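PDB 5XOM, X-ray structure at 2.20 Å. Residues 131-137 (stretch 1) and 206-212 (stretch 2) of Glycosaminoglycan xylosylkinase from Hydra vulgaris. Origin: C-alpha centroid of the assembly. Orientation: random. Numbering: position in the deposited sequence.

Stretch 1 131-137: RHNAEIA
Stretch 2 (206-212) MEGALIL

This is a small helix-on-strand contact in which the start of a helix packs against one side of a strand, fixed at one end by a hydrogen bond from a histidine to a glutamate. Both stretches belong to the same chain and lie at least 73 residues apart in sequence wherever they touch. Together they bury 279 Å².

Stretch 1 is helical from His132 to Ala137, and the helix continues later in the chain. Arg131 occupies the N-cap position, with phi/psi of -95/117. Helical phi/psi values follow, such as -62/-39 at His132 and -64/-41 at Ala137; Asn133 departs most in psi, at -71/-23. The first turn is loosely bonded: Ala134 N to Arg131 O is 3.1 Å and weak, and Glu135 N to Arg131 O is 3.5 Å and weak. Ala137 N donates to Asn133 O at 3.1 Å. Stretch 2 is strand throughout, and the strand begins earlier in the chain. Gly208 is nearly fully extended at -169/-175; Ala209 is at -119/140.

The two axes approach to 7.3 Å, and their N-to-C directions differ by 40°. The nearest CA atoms across the contact are those of His132 and Ala209, 5.2 Å apart.

His132 has the largest covered area, 80 Å². Its CA-to-CB bond points toward the strand, with chi1 75° (p) and chi2 -59°. His132 NE2 donates to Glu207 OE1 at 2.6 Å, with an N-H...acceptor angle of 161°, so the bond is short and nearly straight. The acceptor lies at the ring edge, near its plane. Glu207 starts sideways, but its extended chain (chi1 178°, chi2 -173°, both t; chi3 147°) brings the carboxylate to the imidazole. Glu207 OE1 is also hydrogen-bonded elsewhere in the structure.

Gly208 CA is 3.7 Å from His132 CD2. Ala209 N is near the ring plane, at the edge.

Ala209 points toward the helix and meets three residues. Ala209 CB is 3.4 Å from His132 O and 4.0 Å from His132 CB. Ala209 CB is also 4.1 Å from Ile136 CG1, an apolar contact, and 4.5 Å from Glu135 CB. The CA-to-CB bond of Ile136 (chi1 m, chi2 t) is sideways to the strand, but the end of the side chain comes nearer.

Ile211 also points toward the helix, two residues on, while Leu210 between them points away, in keeping with the alternation of a strand. Ile211 CD1 is 4.2 Å from Glu135 CG. Ile211 has chi1 -56° (m) and chi2 100°, between wells. Glu135 points toward the strand with chi1 and chi2 both m, and its carboxylate oxygens are hydrogen-bonded elsewhere.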

# COMPACT_ATOMS: atom_id res chain seq x y z
N ARG A 131 5.00 -30.14 3.13
CA ARG A 131 4.28 -29.95 1.87
C ARG A 131 4.57 -28.55 1.34
O ARG A 131 4.21 -27.55 1.97
CB ARG A 131 2.77 -30.13 2.03
CG ARG A 131 2.28 -31.58 2.01
CD ARG A 131 2.72 -32.35 3.24
NE ARG A 131 1.83 -32.05 4.35
CZ ARG A 131 1.96 -32.57 5.56
NH1 ARG A 131 2.93 -33.44 5.85
NH2 ARG A 131 1.10 -32.23 6.51
N HIS A 132 5.21 -28.49 0.17
CA HIS A 132 5.56 -27.20 -0.42
C HIS A 132 4.33 -26.37 -0.72
O HIS A 132 4.34 -25.14 -0.56
CB HIS A 132 6.38 -27.42 -1.69
CG HIS A 132 5.55 -27.87 -2.85
ND1 HIS A 132 4.81 -29.03 -2.83
CD2 HIS A 132 5.32 -27.30 -4.06
CE1 HIS A 132 4.18 -29.18 -3.98
NE2 HIS A 132 4.47 -28.14 -4.75
N ASN A 133 3.26 -27.00 -1.20
CA ASN A 133 2.06 -26.25 -1.55
C ASN A 133 1.35 -25.73 -0.32
O ASN A 133 0.61 -24.75 -0.41
CB ASN A 133 1.11 -27.12 -2.39
CG ASN A 133 0.59 -28.33 -1.61
OD1 ASN A 133 1.37 -29.06 -0.99
ND2 ASN A 133 -0.73 -28.53 -1.64
N ALA A 134 1.57 -26.37 0.83
CA ALA A 134 0.98 -25.88 2.08
C ALA A 134 1.59 -24.55 2.49
O ALA A 134 0.87 -23.68 3.01
CB ALA A 134 1.17 -26.92 3.18
N GLU A 135 2.90 -24.36 2.27
CA GLU A 135 3.52 -23.08 2.58
C GLU A 135 2.88 -21.96 1.77
O GLU A 135 2.64 -20.87 2.29
CB GLU A 135 5.03 -23.12 2.31
CG GLU A 135 5.85 -23.98 3.27
CD GLU A 135 6.17 -23.30 4.61
OE1 GLU A 135 5.53 -22.28 4.97
OE2 GLU A 135 7.08 -23.79 5.31
N ILE A 136 2.62 -22.21 0.48
CA ILE A 136 1.99 -21.20 -0.37
C ILE A 136 0.59 -20.88 0.13
O ILE A 136 0.23 -19.71 0.29
CB ILE A 136 1.97 -21.68 -1.83
CG1 ILE A 136 3.40 -21.89 -2.33
CG2 ILE A 136 1.25 -20.67 -2.71
CD1 ILE A 136 3.47 -22.69 -3.60
N ALA A 137 -0.21 -21.91 0.38
CA ALA A 137 -1.58 -21.69 0.83
C ALA A 137 -1.61 -21.00 2.20
O ALA A 137 -2.42 -20.10 2.42
CB ALA A 137 -2.34 -23.01 0.88
N MET A 206 12.19 -29.22 -11.10
CA MET A 206 11.68 -29.53 -9.77
C MET A 206 10.76 -28.41 -9.29
O MET A 206 11.17 -27.25 -9.20
CB MET A 206 12.82 -29.76 -8.79
CG MET A 206 12.36 -30.02 -7.36
SD MET A 206 13.73 -30.10 -6.21
CE MET A 206 14.05 -31.84 -6.19
N GLU A 207 9.53 -28.79 -8.97
CA GLU A 207 8.54 -27.89 -8.39
C GLU A 207 8.80 -27.73 -6.90
O GLU A 207 9.13 -28.69 -6.20
CB GLU A 207 7.14 -28.47 -8.63
CG GLU A 207 5.99 -27.67 -8.06
CD GLU A 207 4.64 -28.39 -8.19
OE1 GLU A 207 3.79 -28.23 -7.30
OE2 GLU A 207 4.45 -29.13 -9.18
N GLY A 208 8.64 -26.50 -6.41
CA GLY A 208 8.78 -26.27 -4.99
C GLY A 208 8.29 -24.89 -4.60
O GLY A 208 7.76 -24.15 -5.42
N ALA A 209 8.49 -24.56 -3.33
CA ALA A 209 8.11 -23.28 -2.76
C ALA A 209 9.34 -22.56 -2.24
O ALA A 209 10.23 -23.18 -1.66
CB ALA A 209 7.09 -23.46 -1.62
N LEU A 210 9.40 -21.25 -2.47
CA LEU A 210 10.46 -20.39 -1.96
C LEU A 210 9.89 -19.51 -0.85
O LEU A 210 8.84 -18.87 -1.04
CB LEU A 210 11.04 -19.51 -3.07
CG LEU A 210 12.05 -20.09 -4.07
CD1 LEU A 210 11.48 -21.24 -4.86
CD2 LEU A 210 12.51 -19.00 -5.03
N ILE A 211 10.57 -19.48 0.30
CA ILE A 211 10.15 -18.67 1.45
C ILE A 211 11.27 -17.69 1.78
O ILE A 211 12.41 -18.10 2.01
CB ILE A 211 9.83 -19.54 2.68
CG1 ILE A 211 8.77 -20.59 2.34
CG2 ILE A 211 9.35 -18.65 3.84
CD1 ILE A 211 9.33 -21.97 2.07
N LEU A 212 10.93 -16.40 1.82
CA LEU A 212 11.91 -15.36 2.10
C LEU A 212 12.47 -15.45 3.52
O LEU A 212 11.72 -15.60 4.49
CB LEU A 212 11.31 -13.96 1.93
CG LEU A 212 11.08 -13.38 0.55
CD1 LEU A 212 10.45 -12.01 0.71
CD2 LEU A 212 12.39 -13.30 -0.22